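Local coordinates for protein tapirin (Caldicellulosiruptor hydrothermalis, PDB 6N2C) that probably binds cellulose through its beta-helical, zinc-carrying C-terminal domain, consistent with a role in cell adhesion, at residues A[251-255]-A[452-457]; A[272-276]-A[449-453]; A[288-294]-A[309-315]; A[347-353]-A[370-375]. One frame throughout, in Å; residues are numbered along the deposited sequence. Where two conformers were deposited one is given.

Interaction 1 (A[251-255]-A[452-457])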
loop_
_atom_site.group_PDB
_atom_site.type_symbol
_atom_site.label_atom_id
_atom_site.label_comp_id
_atom_site.label_asym_id
_atom_site.label_seq_id
_atom_site.Cartn_x
_atom_site.Cartn_y
_atom_site.Cartn_z
ATOM N N ASN A 251 -0.169 -7.479 7.369
ATOM C CA ASN A 251 1.212 -7.099 7.755
ATOM C C ASN A 251 1.760 -6.007 6.820
ATOM O O ASN A 251 1.499 -4.827 7.042
ATOM C CB ASN A 251 2.102 -8.329 7.873
ATOM C CG ASN A 251 3.432 -8.008 8.468
ATOM O OD1 ASN A 251 3.510 -7.447 9.582
ATOM N ND2 ASN A 251 4.466 -8.266 7.743
ATOM N N LEU A 252 2.438 -6.350 5.752
ATOM C CA LEU A 252 2.917 -5.264 4.926
ATOM C C LEU A 252 2.530 -5.409 3.462
ATOM O O LEU A 252 2.542 -6.498 2.881
ATOM C CB LEU A 252 4.427 -5.013 5.084
ATOM C CG LEU A 252 5.262 -6.096 4.407
ATOM C CD1 LEU A 252 5.472 -5.837 2.924
ATOM C CD2 LEU A 252 6.598 -6.241 5.135
ATOM N N MET A 253 2.234 -4.243 2.886
ATOM C CA MET A 253 2.082 -4.088 1.456
ATOM C C MET A 253 3.165 -3.168 1.024
ATOM O O MET A 253 3.295 -2.031 1.509
ATOM C CB MET A 253 0.703 -3.503 1.098
ATOM C CG MET A 253 0.537 -3.228 -0.391
ATOM S SD MET A 253 -1.204 -2.878 -0.665
ATOM C CE MET A 253 -1.207 -2.774 -2.436
ATOM N N TYR A 254 4.013 -3.653 0.088
ATOM C CA TYR A 254 5.100 -2.899 -0.477
ATOM C C TYR A 254 4.939 -2.814 -1.990
ATOM O O TYR A 254 4.685 -3.811 -2.601
ATOM C CB TYR A 254 6.506 -3.575 -0.222
ATOM C CG TYR A 254 7.594 -2.894 -1.068
ATOM C CD1 TYR A 254 8.222 -1.704 -0.613
ATOM C CD2 TYR A 254 8.014 -3.376 -2.329
ATOM C CE1 TYR A 254 9.127 -1.030 -1.396
ATOM C CE2 TYR A 254 8.946 -2.707 -3.091
ATOM C CZ TYR A 254 9.521 -1.574 -2.635
ATOM O OH TYR A 254 10.445 -0.946 -3.378
ATOM N N THR A 255 5.161 -1.626 -2.610
ATOM C CA THR A 255 5.295 -1.516 -4.068
ATOM C C THR A 255 6.428 -0.592 -4.377
ATOM O O THR A 255 6.661 0.355 -3.640
ATOM C CB THR A 255 4.021 -1.038 -4.774
ATOM O OG1 THR A 255 3.903 0.391 -4.704
ATOM C CG2 THR A 255 2.810 -1.725 -4.307
ATOM N N ILE A 452 12.550 -5.056 7.398
ATOM C CA ILE A 452 11.870 -5.905 6.416
ATOM C C ILE A 452 11.876 -5.272 5.030
ATOM O O ILE A 452 12.057 -5.976 4.017
ATOM C CB ILE A 452 10.473 -6.353 6.873
ATOM C CG1 ILE A 452 9.907 -7.485 6.081
ATOM C CG2 ILE A 452 9.492 -5.185 6.797
ATOM C CD1 ILE A 452 10.692 -8.754 6.088
ATOM N N ILE A 453 11.685 -3.945 4.935
ATOM C CA ILE A 453 11.706 -3.277 3.650
ATOM C C ILE A 453 13.098 -3.227 3.053
ATOM O O ILE A 453 13.277 -3.452 1.846
ATOM C CB ILE A 453 11.141 -1.808 3.766
ATOM C CG1 ILE A 453 9.704 -1.831 4.278
ATOM C CG2 ILE A 453 11.369 -1.024 2.464
ATOM C CD1 ILE A 453 8.658 -2.451 3.373
ATOM N N GLU A 454 14.117 -2.981 3.891
ATOM C CA GLU A 454 15.485 -3.043 3.465
ATOM C C GLU A 454 15.787 -4.374 2.815
ATOM O O GLU A 454 16.393 -4.397 1.692
ATOM C CB GLU A 454 16.457 -2.808 4.608
ATOM C CG GLU A 454 16.462 -1.400 5.083
ATOM C CD GLU A 454 17.330 -1.187 6.351
ATOM O OE1 GLU A 454 18.066 -2.147 6.787
ATOM O OE2 GLU A 454 17.156 -0.077 6.952
ATOM N N GLU A 455 15.331 -5.429 3.450
ATOM C CA GLU A 455 15.656 -6.800 2.939
ATOM C C GLU A 455 14.896 -7.094 1.658
ATOM O O GLU A 455 15.456 -7.633 0.703
ATOM C CB GLU A 455 15.392 -7.865 3.985
ATOM C CG GLU A 455 16.199 -7.717 5.252
ATOM C CD GLU A 455 17.728 -7.833 4.936
ATOM O OE1 GLU A 455 18.511 -6.908 5.311
ATOM O OE2 GLU A 455 18.041 -8.744 4.162
ATOM N N ILE A 456 13.627 -6.692 1.572
ATOM C CA ILE A 456 12.859 -6.900 0.327
ATOM C C ILE A 456 13.485 -6.189 -0.860
ATOM O O ILE A 456 13.430 -6.630 -2.010
ATOM C CB ILE A 456 11.421 -6.457 0.578
ATOM C CG1 ILE A 456 10.716 -7.587 1.346
ATOM C CG2 ILE A 456 10.677 -6.122 -0.711
ATOM C CD1 ILE A 456 9.467 -6.969 2.006
ATOM N N LYS A 457 14.065 -5.008 -0.606
ATOM C CA LYS A 457 14.601 -4.228 -1.671
ATOM C C LYS A 457 15.964 -4.668 -2.116
ATOM O O LYS A 457 16.403 -4.219 -3.186
ATOM C CB LYS A 457 14.636 -2.735 -1.240
ATOM C CG LYS A 457 13.244 -2.116 -1.250
ATOM C CD LYS A 457 13.129 -0.665 -0.669
ATOM C CE LYS A 457 13.613 0.382 -1.614
ATOM N NZ LYS A 457 13.443 1.787 -1.067
#
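Y254 on strand 252-255 lies against I453, I456 and K457 of helix 451-457. All three approach its ring at a slant. I453 brings up its terminal methyl, with I453 CD1 4.1 Å from Y254 CD1. I456 uses its branch methyl, with I456 CG2 4.2 Å from Y254 CD2; these two side chains run antiparallel alongside each other. K457 lies roughly perpendicular to the tyrosine and puts K457 CG 3.7 Å from Y254 OH. L252 makes the rest of the contact. It takes two conformations, and in one of them L252 CD2 probably comes 3.5 Å from I452 CG2, and L252 CD1 4.3 Å from I456 CD1.

The lysine chain bends at chi3 (77°), and its aliphatic part stays close around the tyrosine hydroxyl. Both polar ends then converge on D277, which lies outside the two segments. Y254 OH hydrogen-bonds D277 OD2, while D277 OD1 is the salt-bridge partner of K457 NZ. With an alanine in place of Y254, I453 and I456 would probably face a gap, and D277 would be left without its hydroxyl partner.

Further out, I233 of the adjoining strand 231-234 packs on both L252 and I456. I452 also touches W176 and I180. The strand itself is fixed by backbone bonds to I232 on one flank and to L273 and F275 on the other. Strand and helix axes pass 10.6 Å apart at 41°, with the helix on the outer face of the beta-helix. No hydrogen bond joins the two segments directly. Contact between them is thus apolar, and D277 joins their polar ends from outside.

Interaction 2 (A[272-276]-A[449-453])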
loop_
_atom_site.group_PDB
_atom_site.type_symbol
_atom_site.label_atom_id
_atom_site.label_comp_id
_atom_site.label_asym_id
_atom_site.label_seq_id
_atom_site.Cartn_x
_atom_site.Cartn_y
_atom_site.Cartn_z
ATOM N N SER A 272 -0.415 -3.009 9.473
ATOM C CA SER A 272 0.899 -2.666 10.094
ATOM C C SER A 272 1.700 -1.732 9.265
ATOM O O SER A 272 2.028 -0.673 9.739
ATOM C CB SER A 272 1.651 -3.985 10.369
ATOM O OG SER A 272 2.981 -3.762 10.780
ATOM N N LEU A 273 2.018 -2.073 8.031
ATOM C CA LEU A 273 2.936 -1.233 7.231
ATOM C C LEU A 273 2.462 -1.162 5.787
ATOM O O LEU A 273 2.265 -2.221 5.165
ATOM C CB LEU A 273 4.348 -1.850 7.266
ATOM C CG LEU A 273 5.473 -1.162 6.484
ATOM C CD1 LEU A 273 5.590 0.341 6.773
ATOM C CD2 LEU A 273 6.846 -1.831 6.639
ATOM N N LEU A 274 2.401 0.074 5.235
ATOM C CA LEU A 274 2.116 0.300 3.794
ATOM C C LEU A 274 3.246 1.110 3.326
ATOM O O LEU A 274 3.494 2.218 3.878
ATOM C CB LEU A 274 0.776 1.097 3.674
ATOM C CG LEU A 274 0.340 1.472 2.291
ATOM C CD1 LEU A 274 0.125 0.191 1.520
ATOM C CD2 LEU A 274 -0.953 2.216 2.355
ATOM N N PHE A 275 4.001 0.615 2.333
ATOM C CA PHE A 275 5.226 1.267 1.911
ATOM C C PHE A 275 5.271 1.287 0.414
ATOM O O PHE A 275 5.213 0.221 -0.202
ATOM C CB PHE A 275 6.453 0.469 2.464
ATOM C CG PHE A 275 7.727 1.191 2.429
ATOM C CD1 PHE A 275 8.352 1.500 1.204
ATOM C CD2 PHE A 275 8.344 1.620 3.616
ATOM C CE1 PHE A 275 9.557 2.202 1.175
ATOM C CE2 PHE A 275 9.530 2.292 3.551
ATOM C CZ PHE A 275 10.128 2.609 2.361
ATOM N N SER A 276 5.482 2.465 -0.180
ATOM C CA SER A 276 5.724 2.538 -1.605
ATOM C C SER A 276 6.876 3.485 -1.869
ATOM O O SER A 276 7.023 4.488 -1.205
ATOM C CB SER A 276 4.508 3.005 -2.402
ATOM O OG SER A 276 4.722 2.901 -3.797
ATOM N N ILE A 449 13.747 3.391 8.318
ATOM C CA ILE A 449 13.210 2.426 7.314
ATOM C C ILE A 449 13.205 1.015 7.948
ATOM O O ILE A 449 14.259 0.557 8.489
ATOM C CB ILE A 449 14.043 2.364 6.076
ATOM C CG1 ILE A 449 14.135 3.714 5.384
ATOM C CG2 ILE A 449 13.513 1.294 5.145
ATOM C CD1 ILE A 449 12.816 4.430 5.256
ATOM N N PRO A 450 12.042 0.343 7.966
ATOM C CA PRO A 450 11.941 -0.963 8.575
ATOM C C PRO A 450 12.882 -1.948 7.890
ATOM O O PRO A 450 13.065 -1.933 6.684
ATOM C CB PRO A 450 10.491 -1.353 8.338
ATOM C CG PRO A 450 9.764 -0.046 8.363
ATOM C CD PRO A 450 10.719 0.759 7.490
ATOM N N ALA A 451 13.454 -2.816 8.716
ATOM C CA ALA A 451 14.398 -3.813 8.257
ATOM C C ALA A 451 13.802 -4.720 7.224
ATOM O O ALA A 451 14.467 -5.004 6.246
ATOM C CB ALA A 451 14.920 -4.660 9.415
ATOM N N ILE A 452 12.550 -5.056 7.398
ATOM C CA ILE A 452 11.870 -5.905 6.416
ATOM C C ILE A 452 11.876 -5.272 5.030
ATOM O O ILE A 452 12.057 -5.976 4.017
ATOM C CB ILE A 452 10.473 -6.353 6.873
ATOM C CG1 ILE A 452 9.907 -7.485 6.081
ATOM C CG2 ILE A 452 9.492 -5.185 6.797
ATOM C CD1 ILE A 452 10.692 -8.754 6.088
ATOM N N ILE A 453 11.685 -3.945 4.935
ATOM C CA ILE A 453 11.706 -3.277 3.650
ATOM C C ILE A 453 13.098 -3.227 3.053
ATOM O O ILE A 453 13.277 -3.452 1.846
ATOM C CB ILE A 453 11.141 -1.808 3.766
ATOM C CG1 ILE A 453 9.704 -1.831 4.278
ATOM C CG2 ILE A 453 11.369 -1.024 2.464
ATOM C CD1 ILE A 453 8.658 -2.451 3.373
#
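F275 and I453 form the CH-pi part of this contact. I453 CG2 stands over the centre of the F275 ring, 3.8 Å from the centroid and only 9° off the ring normal. The methyl thus presses squarely on one face. I453 CG2 is anti to its backbone N (chi1 -59° for the other branch), and the other branch runs back toward the root of the ring, CG1 by F275 CD2 and CD1 by F275 CB. I453 CG1 comes 3.8 Å from F275 CD2. I449 approaches differently: its CD1 lies at the ring edge, near the ring plane, 4.3 Å from F275 CE2. With a serine in place of F275, I453 CG2 would probably lose the aromatic face beneath it, and a gap would open beside I449.

Strand 273-276 forms one side of a single coil of the parallel beta-helix. L273 and F275 point out of it toward the 449-453 segment, while L274 between them points away.

The remaining contacts are plain apolar ones, and most fall on one methyl of L273. The ends of L273 and I453 meet head on, with L273 CD2 3.7 Å from I453 CG1 and 3.8 Å from I453 CD1. The same methyl lies 3.8 Å from P450 CG and more loosely touches I452 CG2, so it sits in the angle between the proline ring and the helix.

No hydrogen bond crosses between the two segments. P450 is at the N-cap position of helix 451-457, and I453 N makes a weak bond to P450 O. In the neighbouring coil, F294 of adjoining strand 293-294 stacks with the F275 ring and also touches I449 and P450.

Interaction 3 (A[288-294]-A[309-315])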
loop_
_atom_site.group_PDB
_atom_site.type_symbol
_atom_site.label_atom_id
_atom_site.label_comp_id
_atom_site.label_asym_id
_atom_site.label_seq_id
_atom_site.Cartn_x
_atom_site.Cartn_y
_atom_site.Cartn_z
ATOM N N ILE A 288 -8.320 4.571 2.487
ATOM C CA ILE A 288 -7.117 3.864 2.971
ATOM C C ILE A 288 -7.233 3.913 4.481
ATOM O O ILE A 288 -7.422 4.989 5.068
ATOM C CB ILE A 288 -5.881 4.558 2.520
ATOM C CG1 ILE A 288 -5.762 4.426 0.994
ATOM C CG2 ILE A 288 -4.650 3.867 3.148
ATOM C CD1 ILE A 288 -4.495 4.937 0.462
ATOM N N VAL A 289 -7.127 2.779 5.145
ATOM C CA VAL A 289 -6.945 2.802 6.607
ATOM C C VAL A 289 -5.545 2.221 6.907
ATOM O O VAL A 289 -5.300 1.082 6.546
ATOM C CB VAL A 289 -7.960 1.841 7.275
ATOM C CG1 VAL A 289 -7.805 1.891 8.818
ATOM C CG2 VAL A 289 -9.394 2.184 6.910
ATOM N N ALA A 290 -4.620 3.014 7.397
ATOM C CA ALA A 290 -3.267 2.572 7.614
ATOM C C ALA A 290 -2.808 2.794 9.043
ATOM O O ALA A 290 -3.316 3.623 9.796
ATOM C CB ALA A 290 -2.345 3.330 6.690
ATOM N N ASN A 291 -1.786 2.038 9.427
ATOM C CA ASN A 291 -1.061 2.286 10.668
ATOM C C ASN A 291 0.174 3.083 10.326
ATOM O O ASN A 291 0.136 4.301 10.459
ATOM C CB ASN A 291 -0.795 0.951 11.394
ATOM C CG ASN A 291 -2.068 0.290 11.976
ATOM O OD1 ASN A 291 -3.160 0.905 12.176
ATOM N ND2 ASN A 291 -1.937 -1.024 12.240
ATOM N N ALA A 292 1.278 2.471 9.834
ATOM C CA ALA A 292 2.400 3.223 9.331
ATOM C C ALA A 292 2.331 3.242 7.807
ATOM O O ALA A 292 2.116 2.191 7.180
ATOM C CB ALA A 292 3.725 2.580 9.807
ATOM N N LEU A 293 2.599 4.409 7.226
ATOM C CA LEU A 293 2.561 4.594 5.789
ATOM C C LEU A 293 3.800 5.379 5.392
ATOM O O LEU A 293 4.098 6.454 5.927
ATOM C CB LEU A 293 1.239 5.343 5.440
ATOM C CG LEU A 293 0.984 5.630 3.966
ATOM C CD1 LEU A 293 -0.502 5.936 3.778
ATOM C CD2 LEU A 293 1.784 6.730 3.378
ATOM N N PHE A 294 4.556 4.830 4.429
ATOM C CA PHE A 294 5.643 5.521 3.842
ATOM C C PHE A 294 5.383 5.628 2.325
ATOM O O PHE A 294 5.002 4.645 1.709
ATOM C CB PHE A 294 6.983 4.733 3.962
ATOM C CG PHE A 294 7.522 4.540 5.358
ATOM C CD1 PHE A 294 6.860 3.682 6.227
ATOM C CD2 PHE A 294 8.769 5.068 5.742
ATOM C CE1 PHE A 294 7.420 3.393 7.484
ATOM C CE2 PHE A 294 9.287 4.769 6.969
ATOM C CZ PHE A 294 8.620 3.951 7.830
ATOM N N THR A 309 -7.151 7.481 6.642
ATOM C CA THR A 309 -7.069 7.493 8.061
ATOM C C THR A 309 -5.691 6.957 8.514
ATOM O O THR A 309 -5.307 5.839 8.063
ATOM C CB THR A 309 -8.184 6.613 8.642
ATOM O OG1 THR A 309 -9.468 7.168 8.281
ATOM C CG2 THR A 309 -8.098 6.595 10.105
ATOM N N ILE A 310 -4.961 7.712 9.324
ATOM C CA ILE A 310 -3.617 7.347 9.786
ATOM C C ILE A 310 -3.648 7.058 11.276
ATOM O O ILE A 310 -4.003 7.943 12.086
ATOM C CB ILE A 310 -2.596 8.486 9.532
ATOM C CG1 ILE A 310 -2.536 8.897 8.060
ATOM C CG2 ILE A 310 -1.174 8.158 10.060
ATOM C CD1 ILE A 310 -2.173 7.828 7.076
ATOM N N ASN A 311 -3.323 5.803 11.655
ATOM C CA ASN A 311 -3.278 5.353 13.040
ATOM C C ASN A 311 -1.916 5.562 13.758
ATOM O O ASN A 311 -1.903 5.808 14.985
ATOM C CB ASN A 311 -3.797 3.908 13.121
ATOM C CG ASN A 311 -5.290 3.843 12.903
ATOM O OD1 ASN A 311 -6.035 4.271 13.769
ATOM N ND2 ASN A 311 -5.730 3.208 11.851
ATOM N N GLU A 312 -0.809 5.537 13.026
ATOM C CA GLU A 312 0.495 5.781 13.611
ATOM C C GLU A 312 1.241 6.905 12.942
ATOM O O GLU A 312 1.509 7.926 13.612
ATOM C CB GLU A 312 1.342 4.505 13.616
ATOM C CG GLU A 312 0.755 3.407 14.460
ATOM C CD GLU A 312 0.921 3.564 15.967
ATOM O OE1 GLU A 312 0.155 2.861 16.652
ATOM O OE2 GLU A 312 1.794 4.321 16.456
ATOM N N PHE A 313 1.600 6.760 11.661
ATOM C CA PHE A 313 2.179 7.890 10.978
ATOM C C PHE A 313 2.128 7.726 9.468
ATOM O O PHE A 313 1.943 6.602 8.955
ATOM C CB PHE A 313 3.632 8.178 11.431
ATOM C CG PHE A 313 4.577 7.064 11.102
ATOM C CD1 PHE A 313 5.083 6.950 9.811
ATOM C CD2 PHE A 313 4.927 6.107 12.061
ATOM C CE1 PHE A 313 5.954 5.869 9.469
ATOM C CE2 PHE A 313 5.773 5.018 11.692
ATOM C CZ PHE A 313 6.312 4.939 10.408
ATOM N N ALA A 314 2.303 8.872 8.791
ATOM C CA ALA A 314 2.599 8.873 7.372
ATOM C C ALA A 314 3.824 9.676 7.158
ATOM O O ALA A 314 3.953 10.821 7.679
ATOM C CB ALA A 314 1.398 9.418 6.589
ATOM N N TYR A 315 4.730 9.163 6.328
ATOM C CA TYR A 315 6.009 9.736 6.057
ATOM C C TYR A 315 6.088 9.808 4.569
ATOM O O TYR A 315 5.907 8.810 3.882
ATOM C CB TYR A 315 7.115 8.860 6.703
ATOM C CG TYR A 315 8.559 9.145 6.510
ATOM C CD1 TYR A 315 9.057 10.248 5.747
ATOM C CD2 TYR A 315 9.559 8.316 7.121
ATOM C CE1 TYR A 315 10.437 10.419 5.563
ATOM C CE2 TYR A 315 10.890 8.534 6.924
ATOM C CZ TYR A 315 11.334 9.555 6.149
ATOM O OH TYR A 315 12.671 9.765 6.004
HETATM O O HOH W 1 -10.000 5.480 6.348
#
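V289 with T309 and A290 with I310, then A292 with F313, L293 with A314 and F294 with Y315, pair as parallel strands, and a beta bulge at the corner between the two runs shifts the register by one residue. At that corner two carbonyls each take two donors. N291 O accepts from E312 N and F313 N, both reaching it from the same face of its plane. A290 O accepts from N311 N and from the side-chain N311 ND2, the latter at 3.2 Å. That side-chain donor stands well above the carbonyl plane, so it is a less direct bond than its backbone partner.

N291 takes two conformations; in one, its OD1 probably lies 3.2 Å from N311 CB, with the two amide planes 75° apart. F313 and F294 carry the aromatic part of the contact. F313 CG lies between the backbone N and the carbonyl carbon (chi1 64°), which swings the ring back over the neighbouring coil. A292 CB then sits over its face, 3.9 Å from the centroid. Its edge meets the face of F294 in an offset edge-to-face pair, with centroids 5.2 Å apart and planes at 80°. Y315 completes the aromatic cluster, with its ring oblique to F294 and Y315 CD2 3.6 Å from F294 CE2. On the face that carries A290, L293, I310 and A314, L293 CD1 lies 4.2 Å from I310 CD1. At the far end, a water donates to I288 O and accepts from T309 OG1.

Strands 273-276 and 333-335 flank strands 293-294 and 313-315. L274 packs on I288 and L293 from one side, and F335 on Y315 from the other. Y315 stacks with Y446, and helix 451-457 packs against strand 273-276.

Interaction 4 (A[347-353]-A[370-375])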
loop_
_atom_site.group_PDB
_atom_site.type_symbol
_atom_site.label_atom_id
_atom_site.label_comp_id
_atom_site.label_asym_id
_atom_site.label_seq_id
_atom_site.Cartn_x
_atom_site.Cartn_y
_atom_site.Cartn_z
ATOM N N LEU A 347 -7.689 18.436 6.123
ATOM C CA LEU A 347 -6.850 17.643 7.094
ATOM C C LEU A 347 -7.486 17.837 8.452
ATOM O O LEU A 347 -7.523 18.977 8.987
ATOM C CB LEU A 347 -5.418 18.156 7.177
ATOM C CG LEU A 347 -4.437 17.478 8.170
ATOM C CD1 LEU A 347 -4.392 15.981 7.898
ATOM C CD2 LEU A 347 -3.103 18.144 8.167
ATOM N N SER A 348 -7.949 16.742 9.022
ATOM C CA SER A 348 -8.531 16.674 10.337
ATOM C C SER A 348 -7.684 15.821 11.257
ATOM O O SER A 348 -7.220 14.745 10.846
ATOM C CB SER A 348 -9.909 16.051 10.184
ATOM O OG SER A 348 -10.611 15.979 11.380
ATOM N N ALA A 349 -7.491 16.243 12.504
ATOM C CA ALA A 349 -6.577 15.579 13.413
ATOM C C ALA A 349 -7.061 15.576 14.824
ATOM O O ALA A 349 -7.597 16.585 15.325
ATOM C CB ALA A 349 -5.187 16.180 13.335
ATOM N N ASP A 350 -6.853 14.458 15.487
ATOM C CA ASP A 350 -7.332 14.268 16.855
ATOM C C ASP A 350 -6.277 14.622 17.856
ATOM O O ASP A 350 -5.193 15.135 17.529
ATOM C CB ASP A 350 -7.819 12.803 17.025
ATOM C CG ASP A 350 -8.973 12.423 16.110
ATOM O OD1 ASP A 350 -9.777 13.273 15.658
ATOM O OD2 ASP A 350 -9.074 11.213 15.821
ATOM N N VAL A 351 -6.610 14.423 19.127
ATOM C CA VAL A 351 -5.679 14.710 20.243
ATOM C C VAL A 351 -4.252 14.161 20.102
ATOM O O VAL A 351 -4.053 13.038 19.680
ATOM C CB VAL A 351 -6.288 14.221 21.598
ATOM C CG1 VAL A 351 -6.530 12.700 21.583
ATOM C CG2 VAL A 351 -5.429 14.603 22.788
ATOM N N GLY A 352 -3.264 14.953 20.493
ATOM C CA GLY A 352 -1.902 14.521 20.528
ATOM C C GLY A 352 -1.092 14.414 19.228
ATOM O O GLY A 352 0.073 13.979 19.222
ATOM N N THR A 353 -1.714 14.766 18.133
ATOM C CA THR A 353 -1.115 14.696 16.851
ATOM C C THR A 353 -0.102 15.789 16.616
ATOM O O THR A 353 -0.198 16.910 17.187
ATOM C CB THR A 353 -2.225 14.717 15.771
ATOM O OG1 THR A 353 -3.107 15.851 15.958
ATOM C CG2 THR A 353 -3.041 13.462 15.836
ATOM N N ASP A 370 -8.389 21.158 10.426
ATOM C CA ASP A 370 -9.217 21.096 11.620
ATOM C C ASP A 370 -8.574 20.192 12.611
ATOM O O ASP A 370 -8.784 18.958 12.593
ATOM C CB ASP A 370 -10.567 20.558 11.225
ATOM C CG ASP A 370 -11.535 20.444 12.424
ATOM O OD1 ASP A 370 -11.264 20.882 13.546
ATOM O OD2 ASP A 370 -12.576 19.899 12.192
ATOM N N ALA A 371 -7.758 20.803 13.452
ATOM C CA ALA A 371 -6.786 20.058 14.303
ATOM C C ALA A 371 -6.496 20.823 15.557
ATOM O O ALA A 371 -5.359 21.193 15.806
ATOM C CB ALA A 371 -5.504 19.805 13.505
ATOM N N PRO A 372 -7.541 21.056 16.383
ATOM C CA PRO A 372 -7.395 22.076 17.435
ATOM C C PRO A 372 -6.351 21.755 18.487
ATOM O O PRO A 372 -5.896 22.665 19.143
ATOM C CB PRO A 372 -8.814 22.131 18.040
ATOM C CG PRO A 372 -9.306 20.714 17.843
ATOM C CD PRO A 372 -8.875 20.441 16.421
ATOM N N ASP A 373 -5.962 20.474 18.675
ATOM C CA ASP A 373 -4.893 20.096 19.592
ATOM C C ASP A 373 -3.522 19.889 18.947
ATOM O O ASP A 373 -2.529 19.490 19.626
ATOM C CB ASP A 373 -5.244 18.808 20.412
ATOM C CG ASP A 373 -4.310 18.593 21.574
ATOM O OD1 ASP A 373 -3.994 19.614 22.288
ATOM O OD2 ASP A 373 -3.786 17.469 21.807
ATOM N N THR A 374 -3.403 20.216 17.670
ATOM C CA THR A 374 -2.203 19.783 16.939
ATOM C C THR A 374 -1.176 20.859 16.920
ATOM O O THR A 374 -1.533 22.067 16.710
ATOM C CB THR A 374 -2.599 19.376 15.498
ATOM O OG1 THR A 374 -3.560 18.349 15.533
ATOM C CG2 THR A 374 -1.393 18.937 14.590
ATOM N N VAL A 375 0.105 20.427 17.023
ATOM C CA VAL A 375 1.210 21.263 16.771
ATOM C C VAL A 375 1.747 20.998 15.361
ATOM O O VAL A 375 1.977 19.834 15.016
ATOM C CB VAL A 375 2.309 21.032 17.817
ATOM C CG1 VAL A 375 3.457 21.978 17.597
ATOM C CG2 VAL A 375 1.736 21.172 19.218
HETATM O O HOH W 2 -6.087 18.196 17.109
HETATM O O HOH W 3 -0.621 17.631 19.730
#
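D373 reaches across to the turn formed by D350-T353. Its CB passes 4.1 Å from V351 CA. Its CG is anti to the backbone N (chi1 -167°), which directs the carboxylate at the turn. D373 OD2 accepts a bond from G352 N at 2.9 Å through its anti lone pair, and the N-H points nearly straight at it (163°). V351 takes two conformations; in one it probably runs alongside D373, with V351 CG2 3.4 Å from D373 OD2. D373 OD1 pairs with K392 in a salt bridge, so the two oxygens have different partners and the carboxylate is probably held against rotation.

T353 and T374 meet next to it. T353 OG1 donates to D350 O at 2.7 Å, closing its own turn. T374 OG1 comes 2.6 Å from T353 OG1. One water donates to A349 O and accepts from D373 N; another donates to both T353 O and D373 O. Before the turns, along the strands, A349 CB meets A371 CB at 3.6 Å. Regular pairing is short here, with D370 N bonded to L347 O and A349 N to D370 O.

A type II turn, D350-T353, thus lies over a type I turn, A371-T374. Such stacked corners between successive coils are characteristic of a parallel beta-helix.

Interactions 1 and 2 are two halves of one docking site for helix 451-457. Their centres are 5 Å apart, they share I452 and I453, and M253 O is 2.9 Å from F275 N between their strands. Interaction 3 adjoins interaction 2, with centres 11 Å apart. L274 O is 2.9 Å from F294 N there, which links one coil to the next. Interaction 4 lies further along the beta-helix, with its centre about 15 Å from that of interaction 3 and about 30 Å from that of interaction 1. None of the four touches the zinc site of H530, D532 and E551.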